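Local coordinates for uncharacterized protein (Porphyromonas gingivalis, PDB 1ZBS), which is of unknown function but is probably a sugar kinase of the ASKHA superfamily, perhaps phosphorylating N-acetylglucosamine, at residues 13-16 and 21-24; 29-34 and 76-81; 152-157 and 161-166. All coordinates share one frame; numbering follows the deposited sequence.

Contact 1. Residues 13-16 and 21-24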
loop_
_atom_site.group_PDB
_atom_site.type_symbol
_atom_site.label_atom_id
_atom_site.label_comp_id
_atom_site.label_asym_id
_atom_site.label_seq_id
_atom_site.Cartn_x
_atom_site.Cartn_y
_atom_site.Cartn_z
ATOM N N ASP A 13 13.398 5.242 22.392
ATOM C CA ASP A 13 14.343 4.718 23.369
ATOM C C ASP A 13 15.196 5.840 23.965
ATOM O O ASP A 13 15.825 6.607 23.238
ATOM C CB ASP A 13 15.243 3.668 22.720
ATOM C CG ASP A 13 16.007 2.851 23.741
ATOM O OD1 ASP A 13 16.767 1.946 23.333
ATOM O OD2 ASP A 13 15.844 3.117 24.954
ATOM N N TRP A 14 15.207 5.930 25.292
ATOM C CA TRP A 14 15.971 6.956 25.986
ATOM C C TRP A 14 17.103 6.381 26.834
ATOM O O TRP A 14 17.048 5.227 27.281
ATOM C CB TRP A 14 15.065 7.780 26.909
ATOM C CG TRP A 14 14.037 8.615 26.227
ATOM C CD1 TRP A 14 12.743 8.274 25.965
ATOM C CD2 TRP A 14 14.204 9.952 25.741
ATOM N NE1 TRP A 14 12.089 9.321 25.351
ATOM C CE2 TRP A 14 12.965 10.363 25.199
ATOM C CE3 TRP A 14 15.282 10.844 25.712
ATOM C CZ2 TRP A 14 12.773 11.627 24.635
ATOM C CZ3 TRP A 14 15.092 12.107 25.148
ATOM C CH2 TRP A 14 13.846 12.483 24.618
ATOM N N CYS A 15 18.125 7.204 27.065
ATOM C CA CYS A 15 19.263 6.811 27.889
ATOM C C CYS A 15 19.993 8.001 28.491
ATOM O O CYS A 15 20.335 8.958 27.797
ATOM C CB CYS A 15 20.264 5.974 27.095
ATOM S SG CYS A 15 21.844 5.728 27.974
ATOM N N ILE A 16 20.215 7.933 29.798
ATOM C CA ILE A 16 20.939 8.972 30.508
ATOM C C ILE A 16 22.345 8.416 30.706
ATOM O O ILE A 16 22.551 7.505 31.503
ATOM C CB ILE A 16 20.299 9.275 31.881
ATOM C CG1 ILE A 16 18.912 9.887 31.689
ATOM C CG2 ILE A 16 21.175 10.236 32.664
ATOM C CD1 ILE A 16 18.228 10.264 32.986
ATOM N N LYS A 21 29.172 6.067 29.782
ATOM C CA LYS A 21 28.547 5.031 30.615
ATOM C C LYS A 21 27.056 5.309 30.837
ATOM O O LYS A 21 26.648 6.448 31.081
ATOM C CB LYS A 21 29.279 4.912 31.960
ATOM C CG LYS A 21 30.714 4.386 31.834
ATOM C CD LYS A 21 31.480 4.381 33.169
ATOM C CE LYS A 21 32.948 3.963 32.971
ATOM N NZ LYS A 21 33.660 4.822 31.952
ATOM N N SER A 22 26.246 4.258 30.736
ATOM C CA SER A 22 24.802 4.376 30.912
ATOM C C SER A 22 24.390 4.362 32.379
ATOM O O SER A 22 24.794 3.479 33.139
ATOM C CB SER A 22 24.089 3.231 30.185
ATOM O OG SER A 22 22.675 3.346 30.305
ATOM N N LEU A 23 23.583 5.341 32.769
ATOM C CA LEU A 23 23.095 5.430 34.139
ATOM C C LEU A 23 21.583 5.253 34.140
ATOM O O LEU A 23 20.987 4.919 35.163
ATOM C CB LEU A 23 23.448 6.783 34.752
ATOM C CG LEU A 23 24.928 7.156 34.756
ATOM C CD1 LEU A 23 25.085 8.437 35.560
ATOM C CD2 LEU A 23 25.775 6.035 35.369
ATOM N N GLY A 24 20.976 5.482 32.979
ATOM C CA GLY A 24 19.535 5.346 32.838
ATOM C C GLY A 24 19.156 4.815 31.462
ATOM O O GLY A 24 19.903 4.985 30.498
#
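A classic beta bulge marks this hairpin of strands 11-18 and 21-29: on one strand Leu-23 and Gly-24 both face Ile-16 on the other. The extra residue is accommodated by a shared acceptor, since Ile-16 O takes two backbone N-H groups. Leu-23 N approaches it nearly end-on at 2.7 Å, with a C=O...N angle of 164°, whereas Gly-24 N reaches it at 3.0 Å in the carbonyl plane, on a lone pair. In return Ile-16 N donates to Gly-24 O at 3.0 Å, but from above that carbonyl's plane, 57° out of it. The same oxygen also receives a CA-H...O contact from Cys-15 CA at 3.2 Å. Glycine suits position 24 because its CA can come within 4.1 Å of Ile-16 CB on a face where a CB would be tight against the isoleucine. Cys-15 extends its sulfur anti to the backbone N (chi1 169°), which brings SG to 3.4 Å from Ser-22 OG; these small, slightly polar groups fit close to the backbones. Leu-23 lays its CB 3.4 Å from Ile-16 O, and its side chain also packs on Met-1. Beyond the bulge, the side chain of Ile-16 packs on Leu-3 of strand 2-7, Phe-26 of strand 21-29 and Ile-53 of helix 38-53, and the residue is buried, which suits its apolar branched side chain. Strand 11-18 thus lies between strand 2-7, to which Cys-15 is joined by backbone hydrogen bonding with Ile-4, and the sheet's outer strand 21-29, with helix 38-53 packed against Trp-14 and Ile-16.

Contact 2. Residues 29-34 and 76-81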
loop_
_atom_site.group_PDB
_atom_site.type_symbol
_atom_site.label_atom_id
_atom_site.label_comp_id
_atom_site.label_asym_id
_atom_site.label_seq_id
_atom_site.Cartn_x
_atom_site.Cartn_y
_atom_site.Cartn_z
ATOM N N SER A 29 7.244 6.266 24.006
ATOM C CA SER A 29 6.773 5.972 22.663
ATOM C C SER A 29 6.545 7.203 21.802
ATOM O O SER A 29 6.682 8.339 22.257
ATOM C CB SER A 29 5.481 5.152 22.741
ATOM O OG SER A 29 5.669 3.971 23.504
ATOM N N GLY A 30 6.212 6.948 20.541
ATOM C CA GLY A 30 5.934 8.008 19.590
ATOM C C GLY A 30 6.982 9.091 19.455
ATOM O O GLY A 30 8.150 8.819 19.186
ATOM N N ILE A 31 6.543 10.332 19.627
ATOM C CA ILE A 31 7.420 11.493 19.531
ATOM C C ILE A 31 7.975 11.679 18.116
ATOM O O ILE A 31 9.013 11.129 17.764
ATOM C CB ILE A 31 8.589 11.390 20.545
ATOM C CG1 ILE A 31 8.036 11.140 21.956
ATOM C CG2 ILE A 31 9.394 12.678 20.535
ATOM C CD1 ILE A 31 9.098 11.012 23.035
ATOM N N ASN A 32 7.265 12.464 17.312
ATOM C CA ASN A 32 7.660 12.752 15.936
ATOM C C ASN A 32 7.109 14.127 15.555
ATOM O O ASN A 32 5.897 14.314 15.434
ATOM C CB ASN A 32 7.102 11.684 14.992
ATOM C CG ASN A 32 7.444 11.952 13.536
ATOM O OD1 ASN A 32 8.047 12.973 13.201
ATOM N ND2 ASN A 32 7.061 11.029 12.662
ATOM N N PRO A 33 8.003 15.108 15.355
ATOM C CA PRO A 33 7.671 16.491 14.992
ATOM C C PRO A 33 6.913 16.707 13.679
ATOM O O PRO A 33 6.219 17.712 13.525
ATOM C CB PRO A 33 9.036 17.175 14.986
ATOM C CG PRO A 33 9.940 16.081 14.528
ATOM C CD PRO A 33 9.462 14.909 15.357
ATOM N N PHE A 34 7.048 15.780 12.733
ATOM C CA PHE A 34 6.368 15.908 11.446
ATOM C C PHE A 34 5.000 15.247 11.464
ATOM O O PHE A 34 4.076 15.683 10.777
ATOM C CB PHE A 34 7.195 15.269 10.328
ATOM C CG PHE A 34 6.675 15.562 8.946
ATOM C CD1 PHE A 34 6.654 14.570 7.969
ATOM C CD2 PHE A 34 6.228 16.838 8.616
ATOM C CE1 PHE A 34 6.197 14.847 6.676
ATOM C CE2 PHE A 34 5.770 17.129 7.331
ATOM C CZ PHE A 34 5.752 16.130 6.358
ATOM N N PRO A 76 13.270 22.135 14.810
ATOM C CA PRO A 76 13.270 23.234 15.784
ATOM C C PRO A 76 12.008 23.324 16.632
ATOM O O PRO A 76 11.915 24.157 17.529
ATOM C CB PRO A 76 13.461 24.470 14.907
ATOM C CG PRO A 76 12.810 24.076 13.623
ATOM C CD PRO A 76 13.329 22.669 13.437
HETATM N N MSE A 77 11.041 22.467 16.349
HETATM C CA MSE A 77 9.800 22.472 17.098
HETATM C C MSE A 77 9.965 21.555 18.310
HETATM O O MSE A 77 9.599 21.907 19.433
HETATM C CB MSE A 77 8.655 22.013 16.184
HETATM C CG MSE A 77 7.263 22.096 16.789
HETATM SE SE MSE A 77 6.876 20.635 18.006
HETATM C CE MSE A 77 5.953 19.448 16.773
ATOM N N LEU A 78 10.532 20.378 18.085
ATOM C CA LEU A 78 10.754 19.438 19.176
ATOM C C LEU A 78 11.840 20.004 20.077
ATOM O O LEU A 78 11.873 19.732 21.274
ATOM C CB LEU A 78 11.187 18.082 18.622
ATOM C CG LEU A 78 11.406 16.956 19.633
ATOM C CD1 LEU A 78 10.199 16.803 20.543
ATOM C CD2 LEU A 78 11.674 15.673 18.863
ATOM N N ASN A 79 12.727 20.798 19.486
ATOM C CA ASN A 79 13.816 21.420 20.226
ATOM C C ASN A 79 13.213 22.367 21.264
ATOM O O ASN A 79 13.687 22.441 22.396
ATOM C CB ASN A 79 14.733 22.186 19.264
ATOM C CG ASN A 79 15.943 22.792 19.961
ATOM O OD1 ASN A 79 15.808 23.597 20.883
ATOM N ND2 ASN A 79 17.134 22.411 19.514
ATOM N N GLU A 80 12.156 23.078 20.878
ATOM C CA GLU A 80 11.490 24.005 21.786
ATOM C C GLU A 80 10.756 23.256 22.888
ATOM O O GLU A 80 10.787 23.663 24.050
ATOM C CB GLU A 80 10.498 24.882 21.024
ATOM C CG GLU A 80 11.145 25.809 20.016
ATOM C CD GLU A 80 10.138 26.720 19.344
ATOM O OE1 GLU A 80 9.425 27.448 20.070
ATOM O OE2 GLU A 80 10.058 26.708 18.094
ATOM N N ALA A 81 10.094 22.165 22.513
ATOM C CA ALA A 81 9.348 21.335 23.456
ATOM C C ALA A 81 10.296 20.722 24.479
ATOM O O ALA A 81 10.016 20.729 25.678
ATOM C CB ALA A 81 8.609 20.230 22.702
#
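Leu-78 and Ile-31 meet through single methyl groups, Leu-78 CD2 lying 4.1 Å from Ile-31 CG2, and their side chains cross at about a right angle. The same CD2 also packs on Pro-33 CD at 4.2 Å, bridging two residues of the loop. Leu-78 reaches them by extending CG anti to its backbone N (chi1 -177°), beside the carbonyl carbon. One residue earlier, Met-77, a selenomethionine, bends at chi2 and chi3 and brings its terminal methyl to the proline: CE sits 3.7 Å from Pro-33 O and 4.2 Å from Pro-33 CB. A flexible chain can set its methyl against the proline's backbone and CB. Further out, an Asx turn shapes the loop, Asn-32 OD1 accepting from Phe-34 N at 3.0 Å, with the donor 49° out of the amide carbonyl plane; Asn-32 N is itself hydrogen-bonded to Gln-36 OE1. Phe-65 of strand 62-67 touches both Ile-31 and Leu-78, while Ile-41 of helix 38-53 packs on Ile-31. The polar bonds thus set the loop's shape, whereas its union with the helix is apolar and depends on fit and burial, not on directed bonds.

Contact 3. Residues 152-157 and 161-166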
loop_
_atom_site.group_PDB
_atom_site.type_symbol
_atom_site.label_atom_id
_atom_site.label_comp_id
_atom_site.label_asym_id
_atom_site.label_seq_id
_atom_site.Cartn_x
_atom_site.Cartn_y
_atom_site.Cartn_z
ATOM N N ARG A 152 2.894 -6.906 4.455
ATOM C CA ARG A 152 1.855 -6.886 3.431
ATOM C C ARG A 152 2.124 -7.912 2.334
ATOM O O ARG A 152 1.189 -8.526 1.810
ATOM C CB ARG A 152 1.668 -5.495 2.816
ATOM C CG ARG A 152 2.783 -5.011 1.925
ATOM C CD ARG A 152 2.265 -3.901 1.013
ATOM N NE ARG A 152 3.327 -2.973 0.658
ATOM C CZ ARG A 152 4.113 -3.093 -0.401
ATOM N NH1 ARG A 152 3.960 -4.110 -1.234
ATOM N NH2 ARG A 152 5.063 -2.195 -0.615
ATOM N N LEU A 153 3.393 -8.108 1.988
ATOM C CA LEU A 153 3.728 -9.097 0.974
ATOM C C LEU A 153 3.286 -10.463 1.501
ATOM O O LEU A 153 2.564 -11.209 0.835
ATOM C CB LEU A 153 5.244 -9.105 0.689
ATOM C CG LEU A 153 5.832 -7.883 -0.024
ATOM C CD1 LEU A 153 7.346 -8.043 -0.160
ATOM C CD2 LEU A 153 5.200 -7.719 -1.418
ATOM N N PHE A 154 3.702 -10.772 2.722
ATOM C CA PHE A 154 3.363 -12.046 3.335
ATOM C C PHE A 154 1.859 -12.347 3.437
ATOM O O PHE A 154 1.404 -13.372 2.928
ATOM C CB PHE A 154 3.999 -12.134 4.718
ATOM C CG PHE A 154 3.714 -13.420 5.423
ATOM C CD1 PHE A 154 4.284 -14.608 4.990
ATOM C CD2 PHE A 154 2.862 -13.445 6.516
ATOM C CE1 PHE A 154 4.006 -15.800 5.642
ATOM C CE2 PHE A 154 2.578 -14.631 7.171
ATOM C CZ PHE A 154 3.151 -15.809 6.734
ATOM N N ILE A 155 1.081 -11.478 4.081
ATOM C CA ILE A 155 -0.340 -11.765 4.209
ATOM C C ILE A 155 -1.035 -11.789 2.840
ATOM O O ILE A 155 -2.003 -12.528 2.633
ATOM C CB ILE A 155 -1.054 -10.785 5.210
ATOM C CG1 ILE A 155 -1.363 -9.460 4.553
ATOM C CG2 ILE A 155 -0.186 -10.553 6.441
ATOM C CD1 ILE A 155 -2.774 -9.421 4.018
ATOM N N GLY A 156 -0.522 -11.014 1.890
ATOM C CA GLY A 156 -1.113 -10.999 0.561
ATOM C C GLY A 156 -1.036 -12.383 -0.063
ATOM O O GLY A 156 -2.054 -12.978 -0.423
ATOM N N SER A 157 0.178 -12.907 -0.182
ATOM C CA SER A 157 0.364 -14.227 -0.766
ATOM C C SER A 157 -0.299 -15.305 0.086
ATOM O O SER A 157 -0.839 -16.283 -0.429
ATOM C CB SER A 157 1.851 -14.530 -0.897
ATOM O OG SER A 157 2.456 -14.448 0.373
ATOM N N GLY A 161 -3.492 -18.104 -1.233
ATOM C CA GLY A 161 -3.018 -19.463 -1.387
ATOM C C GLY A 161 -1.657 -19.677 -2.004
ATOM O O GLY A 161 -1.454 -20.662 -2.711
ATOM N N GLN A 162 -0.710 -18.785 -1.751
ATOM C CA GLN A 162 0.613 -18.975 -2.327
ATOM C C GLN A 162 1.561 -19.627 -1.324
ATOM O O GLN A 162 2.726 -19.882 -1.631
ATOM C CB GLN A 162 1.175 -17.639 -2.815
ATOM C CG GLN A 162 0.303 -16.978 -3.871
ATOM C CD GLN A 162 -0.005 -17.905 -5.042
ATOM O OE1 GLN A 162 -1.169 -18.196 -5.330
ATOM N NE2 GLN A 162 1.035 -18.375 -5.716
HETATM N N MSE A 163 1.050 -19.907 -0.128
HETATM C CA MSE A 163 1.841 -20.541 0.922
HETATM C C MSE A 163 1.380 -21.996 1.128
HETATM O O MSE A 163 0.312 -22.386 0.661
HETATM C CB MSE A 163 1.694 -19.752 2.231
HETATM C CG MSE A 163 2.263 -18.328 2.206
HETATM SE SE MSE A 163 4.213 -18.254 2.235
HETATM C CE MSE A 163 4.526 -17.011 0.778
ATOM N N PRO A 164 2.186 -22.823 1.820
ATOM C CA PRO A 164 1.779 -24.216 2.039
ATOM C C PRO A 164 0.394 -24.302 2.682
ATOM O O PRO A 164 -0.041 -23.366 3.352
ATOM C CB PRO A 164 2.881 -24.751 2.948
ATOM C CG PRO A 164 4.083 -24.008 2.458
ATOM C CD PRO A 164 3.541 -22.592 2.347
ATOM N N GLU A 165 -0.295 -25.422 2.468
ATOM C CA GLU A 165 -1.635 -25.632 3.016
ATOM C C GLU A 165 -1.591 -25.581 4.534
ATOM O O GLU A 165 -0.723 -26.189 5.162
ATOM C CB GLU A 165 -2.188 -26.995 2.563
ATOM C CG GLU A 165 -3.712 -27.211 2.739
ATOM C CD GLU A 165 -4.162 -27.404 4.195
ATOM O OE1 GLU A 165 -3.593 -28.265 4.904
ATOM O OE2 GLU A 165 -5.107 -26.702 4.618
ATOM N N GLY A 166 -2.533 -24.847 5.114
ATOM C CA GLY A 166 -2.597 -24.729 6.560
ATOM C C GLY A 166 -1.924 -23.501 7.153
ATOM O O GLY A 166 -2.337 -23.032 8.212
#
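Ser-157 and Gln-162 are joined by the long bond of a Schellman motif that ends helix 147-159. Gln-162 N donates to Ser-157 O at 2.8 Å, fairly straight with an N-H...O angle of 162° and tilted somewhat from the carbonyl plane. Gly-161 is the C-prime residue; its positive phi, easily adopted by glycine, turns the chain back, and its N bonds to the carbonyl of the residue after Ser-157. Gln-162 then lays its aliphatic base on the last turn, CB 3.7 Å from Ser-157 CB and CG 3.7 Å from Ser-157 O.

The side chain of Met-163, a selenomethionine, runs back toward the helix. CB points at it, and CG stands anti to the carbonyl carbon (chi1 -65°), after which the chain bends twice. SE comes to 4.2 Å from Phe-154 CE1, a Met-aromatic contact made obliquely, 65° off the ring normal. The methyl CE goes on to Ser-157, passing 4.0 Å from its CB. A long, polarisable chain suits this bridge between an aromatic ring and a small serine. Ala-211 and Val-212 of helix 210-229 also pack on Met-163.

Around the turn, the loop meets the second subunit of the assembly: Gly-161 O accepts from Arg-230 of that subunit, and Val-225 of that subunit packs on Gln-162. The loop then runs to Gly-166, the N-cap of helix 167-174. Within the helix, the Ser-157 hydroxyl folds back over its own turn, with Leu-153 O and Phe-154 O both near it. That small polar group is also where the selenomethionine stops: Met-163 CE lies 3.3 Å from Ser-157 OG.

In the fold
From the N terminus, contact 1 closes first, across the tight turn of the hairpin formed by strands 11-18 and 21-29. The chain leaves that hairpin directly into the loop of contact 2, which closes over 41 residues, including helix 38-53 and strand 62-67, and ties the hairpin's exit to helix 75-85. These two touch where Trp-14 CZ2 meets Ile-31 CD1 at 4.1 Å, and both lie in the lobe built on the first five-stranded sheet. Contact 3 is a short, local closure after helix 147-159, on the other side of the chain's centre, about 38 Å from contact 2 centre to centre. All three follow in series; none nests or crosses.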